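Local coordinates for protein putative mandelate racemase (Bordetella bronchiseptica, PDB 3OZY) that is of unknown function but belongs to the enolase superfamily, binds magnesium and may act on sugar diacids such as m-xylarate, at residues Met122-Pro125 and Ile126-Leu130. Residues are numbered along the deposited sequence; the frame is centred on the assembly and turned at random. Where two conformers were deposited one is given.
Sequences MNQP and IYQLL
Pro-125 and Tyr-127 meet at the start of a short helix, 126-129, a worked example of how a proline in the N-cap position packs on the turn it opens. CB of the pyrrolidine ring lies 3.6 Å from CE2 of the tyrosine ring, in an oblique approach. With CG set between backbone N and carbonyl carbon (chi1 71°), the phenol comes back to Pro-125 CB. Farther round the ring, at CD, the pyrrolidine runs beside Gln-128, whose CG sits 3.9 Å from Pro-125 CD and points the same way. Proline has no capping side chain, and its carbonyl does the polar work: Gln-128 N donates to Pro-125 O at 3.0 Å, bent to 133° at the hydrogen and reaching the oxygen from above the carbonyl plane.

Farther out, Leu-129 reaches back to the end of the preceding helix. In the conformer described, one of two for this leucine, its CD2 touches Met-122 SD at 3.5 Å, where the extended methionine chain brings the sulfur over, and lies 3.9 Å from Gln-124 CB; these contacts are therefore probably not permanent. Gln-124, folded at chi2 (-72°), turns OE1 toward CB and CG of Gln-128, a van der Waals contact in which the two amide planes stand nearly perpendicular.

Asn-123, with positive phi, closes helix 102-122 in a Schellman motif and redirects the chain into helix 126-129. The turn lies against helix 309-321 and the loop holding Gln-357 and Gly-360, which makes backbone bonds with Gln-124 and Ile-126. The Pro-125 to Gln-128 bond thus joins 122-125 to 126-130, with the helix's own Leu-130 N to Ile-126 O bond behind it, while the backbone N and phenol OH of Tyr-127 are satisfied by His-317 and Gln-357.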
ATOM      1  N   MET A 122      13.849  -8.258  29.252  1.00 11.12           N
ATOM      2  CA  MET A 122      14.186  -9.617  29.670  1.00 12.03           C
ATOM      3  C   MET A 122      15.689  -9.846  29.794  1.00 13.74           C
ATOM      4  O   MET A 122      16.124 -10.900  30.267  1.00 14.74           O
ATOM      5  CB  MET A 122      13.620 -10.638  28.676  1.00 12.03           C
ATOM      6  CG  MET A 122      12.115 -10.648  28.561  1.00 11.54           C
ATOM      7  SD  MET A 122      11.598 -11.940  27.417  1.00 13.33           S
ATOM      8  CE  MET A 122       9.819 -11.798  27.537  1.00 13.80           C
ATOM      9  N   ASN A 123      16.484  -8.872  29.354  1.00 11.83           N
ATOM     10  CA  ASN A 123      17.940  -9.027  29.284  1.00 11.51           C
ATOM     11  C   ASN A 123      18.373 -10.206  28.413  1.00 12.58           C
ATOM     12  O   ASN A 123      19.268 -10.975  28.779  1.00 13.82           O
ATOM     13  CB  ASN A 123      18.575  -9.125  30.681  1.00 14.18           C
ATOM     14  CG  ASN A 123      20.049  -8.749  30.672  1.00 20.59           C
ATOM     15  OD1 ASN A 123      20.480  -7.925  29.868  1.00 23.73           O
ATOM     16  ND2 ASN A 123      20.824  -9.354  31.564  1.00 23.00           N
ATOM     17  N   GLN A 124      17.735 -10.338  27.250  1.00 12.30           N
ATOM     18  CA  GLN A 124      18.039 -11.410  26.308  1.00 11.92           C
ATOM     19  C   GLN A 124      18.087 -10.882  24.879  1.00 10.25           C
ATOM     20  O   GLN A 124      17.274 -10.035  24.511  1.00 10.81           O
ATOM     21  CB  GLN A 124      16.961 -12.498  26.377  1.00 12.57           C
ATOM     22  CG  GLN A 124      16.897 -13.259  27.690  1.00 13.40           C
ATOM     23  CD  GLN A 124      18.069 -14.191  27.864  1.00 14.70           C
ATOM     24  OE1 GLN A 124      18.698 -14.605  26.895  1.00 17.43           O
ATOM     25  NE2 GLN A 124      18.380 -14.521  29.114  1.00 18.41           N
ATOM     26  N   PRO A 125      19.011 -11.408  24.056  1.00 11.12           N
ATOM     27  CA  PRO A 125      19.006 -11.099  22.621  1.00  9.35           C
ATOM     28  C   PRO A 125      17.714 -11.609  21.988  1.00  9.58           C
ATOM     29  O   PRO A 125      17.189 -12.637  22.412  1.00 10.43           O
ATOM     30  CB  PRO A 125      20.179 -11.919  22.071  1.00 12.41           C
ATOM     31  CG  PRO A 125      20.970 -12.350  23.248  1.00 13.33           C
ATOM     32  CD  PRO A 125      20.042 -12.400  24.407  1.00 10.85           C
ATOM     33  N   ILE A 126      17.213 -10.906  20.981  1.00  8.68           N
ATOM     34  CA  ILE A 126      15.984 -11.339  20.328  1.00  9.00           C
ATOM     35  C   ILE A 126      16.079 -12.785  19.837  1.00  9.11           C
ATOM     36  O   ILE A 126      15.126 -13.549  20.003  1.00  8.79           O
ATOM     37  CB  ILE A 126      15.577 -10.374  19.203  1.00  8.26           C
ATOM     38  CG1 ILE A 126      15.047  -9.071  19.815  1.00  9.23           C
ATOM     39  CG2 ILE A 126      14.513 -10.997  18.311  1.00 10.14           C
ATOM     40  CD1 ILE A 126      15.005  -7.895  18.842  1.00 11.71           C
ATOM     41  N   TYR A 127      17.211 -13.188  19.261  1.00  8.86           N
ATOM     42  CA  TYR A 127      17.274 -14.545  18.721  1.00  7.55           C
ATOM     43  C   TYR A 127      17.034 -15.598  19.806  1.00  8.85           C
ATOM     44  O   TYR A 127      16.538 -16.676  19.511  1.00  9.29           O
ATOM     45  CB  TYR A 127      18.573 -14.821  17.949  1.00  9.00           C
ATOM     46  CG  TYR A 127      19.821 -14.940  18.795  1.00  9.60           C
ATOM     47  CD1 TYR A 127      20.126 -16.126  19.448  1.00 11.60           C
ATOM     48  CD2 TYR A 127      20.709 -13.875  18.915  1.00 10.87           C
ATOM     49  CE1 TYR A 127      21.273 -16.251  20.212  1.00 13.72           C
ATOM     50  CE2 TYR A 127      21.860 -13.987  19.689  1.00 11.59           C
ATOM     51  CZ  TYR A 127      22.126 -15.180  20.333  1.00 13.19           C
ATOM     52  OH  TYR A 127      23.270 -15.309  21.094  1.00 17.85           O
ATOM     53  N   GLN A 128      17.374 -15.296  21.059  1.00  8.08           N
ATOM     54  CA  GLN A 128      17.104 -16.252  22.140  1.00  9.35           C
ATOM     55  C   GLN A 128      15.611 -16.415  22.419  1.00  8.44           C
ATOM     56  O   GLN A 128      15.148 -17.517  22.710  1.00  9.73           O
ATOM     57  CB  GLN A 128      17.847 -15.877  23.429  1.00 11.36           C
ATOM     58  CG  GLN A 128      19.357 -16.045  23.337  1.00 11.88           C
ATOM     59  CD  GLN A 128      19.809 -17.501  23.276  1.00 11.37           C
ATOM     60  OE1 GLN A 128      19.026 -18.415  22.996  1.00 11.86           O
ATOM     61  NE2 GLN A 128      21.092 -17.721  23.533  1.00 12.88           N
ATOM     62  N   LEU A 129      14.864 -15.317  22.321  0.60  8.89           N
ATOM     63  CA  LEU A 129      13.415 -15.352  22.496  0.60 10.12           C
ATOM     64  C   LEU A 129      12.745 -16.185  21.408  0.60  8.65           C
ATOM     65  O   LEU A 129      11.714 -16.812  21.643  0.60  9.86           O
ATOM     66  CB  LEU A 129      12.835 -13.936  22.461  0.60  9.46           C
ATOM     67  CG  LEU A 129      13.471 -12.859  23.343  0.60 11.25           C
ATOM     68  CD1 LEU A 129      12.750 -11.523  23.163  0.60  9.62           C
ATOM     69  CD2 LEU A 129      13.470 -13.283  24.798  0.60 11.02           C
ATOM     70  N   LEU A 130      13.341 -16.174  20.218  1.00  8.54           N
ATOM     71  CA  LEU A 130      12.793 -16.864  19.048  1.00  8.06           C
ATOM     72  C   LEU A 130      13.166 -18.333  18.987  1.00  9.35           C
ATOM     73  O   LEU A 130      13.098 -18.955  17.922  1.00 12.45           O
ATOM     74  CB  LEU A 130      13.273 -16.170  17.772  1.00  9.65           C
ATOM     75  CG  LEU A 130      12.979 -14.676  17.712  1.00 10.08           C
ATOM     76  CD1 LEU A 130      13.504 -14.104  16.397  1.00 12.56           C
ATOM     77  CD2 LEU A 130      11.496 -14.395  17.883  1.00 11.34           C
TER